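Local coordinates for protein alkyl hydroperoxide reductase E (Mycobacterium tuberculosis, PDB 5C04) that probably reduces hydrogen peroxide and organic hydroperoxides to water and alcohols, drawing on mycoredoxin as the thiol reductant in defence against oxidative stress, at residues His78-Trp81 against Ala82-Gly86. The protein carries 1 engineered substitution. Residues are numbered along the deposited sequence; the frame is centred on the assembly and turned at random. Where two conformers were deposited one is given.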
ATOM      1  N   HIS A  78       7.681   1.812  -0.840  1.00 18.36           N
ATOM      2  CA  HIS A  78       8.538   2.953  -0.556  1.00 18.90           C
ATOM      3  C   HIS A  78       9.958   2.758  -1.035  1.00 19.60           C
ATOM      4  O   HIS A  78      10.581   3.723  -1.476  1.00 19.50           O
ATOM      5  CB  HIS A  78       8.478   3.280   0.920  1.00 19.42           C
ATOM      6  CG  HIS A  78       7.143   3.813   1.346  1.00 19.78           C
ATOM      7  ND1 HIS A  78       6.742   3.851   2.654  1.00 21.06           N
ATOM      8  CD2 HIS A  78       6.102   4.295   0.619  1.00 22.12           C
ATOM      9  CE1 HIS A  78       5.525   4.363   2.730  1.00 21.60           C
ATOM     10  NE2 HIS A  78       5.107   4.632   1.508  1.00 22.26           N
ATOM     11  N   LYS A  79      10.447   1.517  -1.025  1.00 20.80           N
ATOM     12  CA  LYS A  79      11.775   1.242  -1.560  1.00 22.69           C
ATOM     13  C   LYS A  79      11.883   1.545  -3.050  1.00 22.19           C
ATOM     14  O   LYS A  79      12.825   2.238  -3.498  1.00 23.01           O
ATOM     15  CB  LYS A  79      12.203  -0.201  -1.276  1.00 24.51           C
ATOM     16  CG  LYS A  79      13.611  -0.547  -1.772  1.00 27.08           C
ATOM     17  CD  LYS A  79      14.671   0.379  -1.193  1.00 29.38           C
ATOM     18  CE  LYS A  79      16.078  -0.124  -1.464  1.00 32.23           C
ATOM     19  NZ  LYS A  79      17.095   0.855  -0.986  1.00 33.01           N
ATOM     20  N   ILE A  80      10.944   1.052  -3.850  1.00 20.97           N
ATOM     21  CA  ILE A  80      10.943   1.325  -5.283  0.70 22.41           C
ATOM     22  C   ILE A  80      10.763   2.829  -5.558  1.00 20.35           C
ATOM     23  O   ILE A  80      11.418   3.440  -6.399  1.00 20.49           O
ATOM     24  CB  ILE A  80       9.852   0.498  -6.009  0.70 24.09           C
ATOM     25  CG1 ILE A  80      10.148  -1.006  -5.909  0.70 26.52           C
ATOM     26  CG2 ILE A  80       9.703   0.961  -7.449  0.70 24.73           C
ATOM     27  CD1 ILE A  80      11.450  -1.457  -6.532  0.70 28.27           C
ATOM     28  N   TRP A  81       9.826   3.454  -4.847  1.00 18.82           N
ATOM     29  CA  TRP A  81       9.547   4.868  -5.050  1.00 18.11           C
ATOM     30  C   TRP A  81      10.799   5.694  -4.726  1.00 18.18           C
ATOM     31  O   TRP A  81      11.180   6.588  -5.489  1.00 19.40           O
ATOM     32  CB  TRP A  81       8.374   5.304  -4.182  1.00 18.40           C
ATOM     33  CG  TRP A  81       7.798   6.643  -4.557  1.00 17.86           C
ATOM     34  CD1 TRP A  81       7.699   7.189  -5.804  1.00 17.76           C
ATOM     35  CD2 TRP A  81       7.233   7.609  -3.659  1.00 17.42           C
ATOM     36  NE1 TRP A  81       7.093   8.422  -5.746  1.00 18.63           N
ATOM     37  CE2 TRP A  81       6.793   8.704  -4.438  1.00 17.22           C
ATOM     38  CE3 TRP A  81       7.036   7.633  -2.290  1.00 17.85           C
ATOM     39  CZ2 TRP A  81       6.181   9.817  -3.875  1.00 17.35           C
ATOM     40  CZ3 TRP A  81       6.431   8.751  -1.722  1.00 18.25           C
ATOM     41  CH2 TRP A  81       6.012   9.828  -2.517  1.00 18.35           C
ATOM     42  N   ALA A  82      11.444   5.360  -3.609  1.00 19.68           N
ATOM     43  CA  ALA A  82      12.654   6.071  -3.193  1.00 20.53           C
ATOM     44  C   ALA A  82      13.806   5.856  -4.160  1.00 21.67           C
ATOM     45  O   ALA A  82      14.517   6.830  -4.506  1.00 22.28           O
ATOM     46  CB  ALA A  82      13.085   5.643  -1.800  1.00 21.44           C
ATOM     47  N   THR A  83      13.985   4.627  -4.619  1.00 23.13           N
ATOM     48  CA  THR A  83      15.047   4.348  -5.598  1.00 24.71           C
ATOM     49  C   THR A  83      14.822   5.110  -6.902  1.00 25.05           C
ATOM     50  O   THR A  83      15.732   5.772  -7.420  1.00 26.71           O
ATOM     51  CB  THR A  83      15.180   2.847  -5.864  1.00 26.82           C
ATOM     52  OG1 THR A  83      15.528   2.205  -4.641  1.00 28.78           O
ATOM     53  CG2 THR A  83      16.240   2.586  -6.935  1.00 28.95           C
ATOM     54  N   GLN A  84      13.610   5.049  -7.444  1.00 24.05           N
ATOM     55  CA  GLN A  84      13.325   5.709  -8.702  1.00 25.36           C
ATOM     56  C   GLN A  84      13.327   7.243  -8.590  1.00 24.04           C
ATOM     57  O   GLN A  84      13.596   7.956  -9.569  1.00 27.61           O
ATOM     58  CB  GLN A  84      12.012   5.147  -9.272  1.00 26.76           C
ATOM     59  CG  GLN A  84      12.145   3.676  -9.638  1.00 27.93           C
ATOM     60  CD  GLN A  84      10.904   3.062 -10.262  1.00 29.36           C
ATOM     61  OE1 GLN A  84       9.914   3.746 -10.544  1.00 29.84           O
ATOM     62  NE2 GLN A  84      10.973   1.761 -10.515  1.00 29.74           N
ATOM     63  N   SER A  85      13.045   7.775  -7.398  1.00 22.06           N
ATOM     64  CA  SER A  85      12.962   9.219  -7.181  1.00 21.51           C
ATOM     65  C   SER A  85      14.246   9.827  -6.610  1.00 21.22           C
ATOM     66  O   SER A  85      14.330  11.067  -6.482  1.00 23.14           O
ATOM     67  CB  SER A  85      11.816   9.560  -6.216  1.00 20.93           C
ATOM     68  OG  SER A  85      10.580   9.010  -6.678  1.00 20.53           O
ATOM     69  N   GLY A  86      15.185   8.976  -6.206  1.00 22.44           N
ATOM     70  CA  GLY A  86      16.393   9.439  -5.553  1.00 23.24           C
ATOM     71  C   GLY A  86      16.183   9.971  -4.157  1.00 23.12           C
ATOM     72  O   GLY A  86      16.892  10.939  -3.737  1.00 24.78           O
TER
HETATM   73  O   HOH W   1      16.458   3.219  -2.307  1.00 35.54           O
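Ser85 hangs on the carbonyl of Trp81 by two bonds, one from its backbone N (2.9 Å to Trp81 O) and one from its hydroxyl, with OG 2.8 Å from Trp81 O. The two donors come to that oxygen from opposite faces of the carbonyl plane. With OG beside its own backbone N (chi1 -55°), the serine side chain folds back up the helix, and its hydroxyl also settles 3.5 Å from CD1 of the Trp81 indole. This is the tight side. The indole is buried: its NE1 bonds to Gln47 OE1, while NE2 of the same amide bonds to Ser85 OG; its ring meets Phe42 and, edge-to-face, Phe87, and it touches Cys46, the probable peroxidatic cysteine. Deep on the same helix, Ala82 N bonds to His78 O at 2.8 Å.

All of this belongs to the last turns of helix 75-85, the crossover helix between parallel strands 65-71 and 91-93 in the thioredoxin fold. A Schellman motif closes the helix at Gly86, whose positive phi (71°) turns the chain out.

Toward solvent the packing thins at Lys79 and Thr83. Thr83 repeats the serine's trick on Lys79: OG1 lies 2.9 Å from Lys79 O, again across the carbonyl plane from the backbone N of Thr83. The lysine chain is bent at chi2 (57°), and NZ donates to a water 2.8 Å away, which in turn donates to Thr83 OG1; NZ also bonds to Asn18. A further side faces the dimer partner. There Gln84 runs alongside Ile80, modelled in two conformers; Gln84 OE1 hydrogen-bonds NE2 of Gln84 of the second subunit, and Ile80 packs on Phe42 of that subunit.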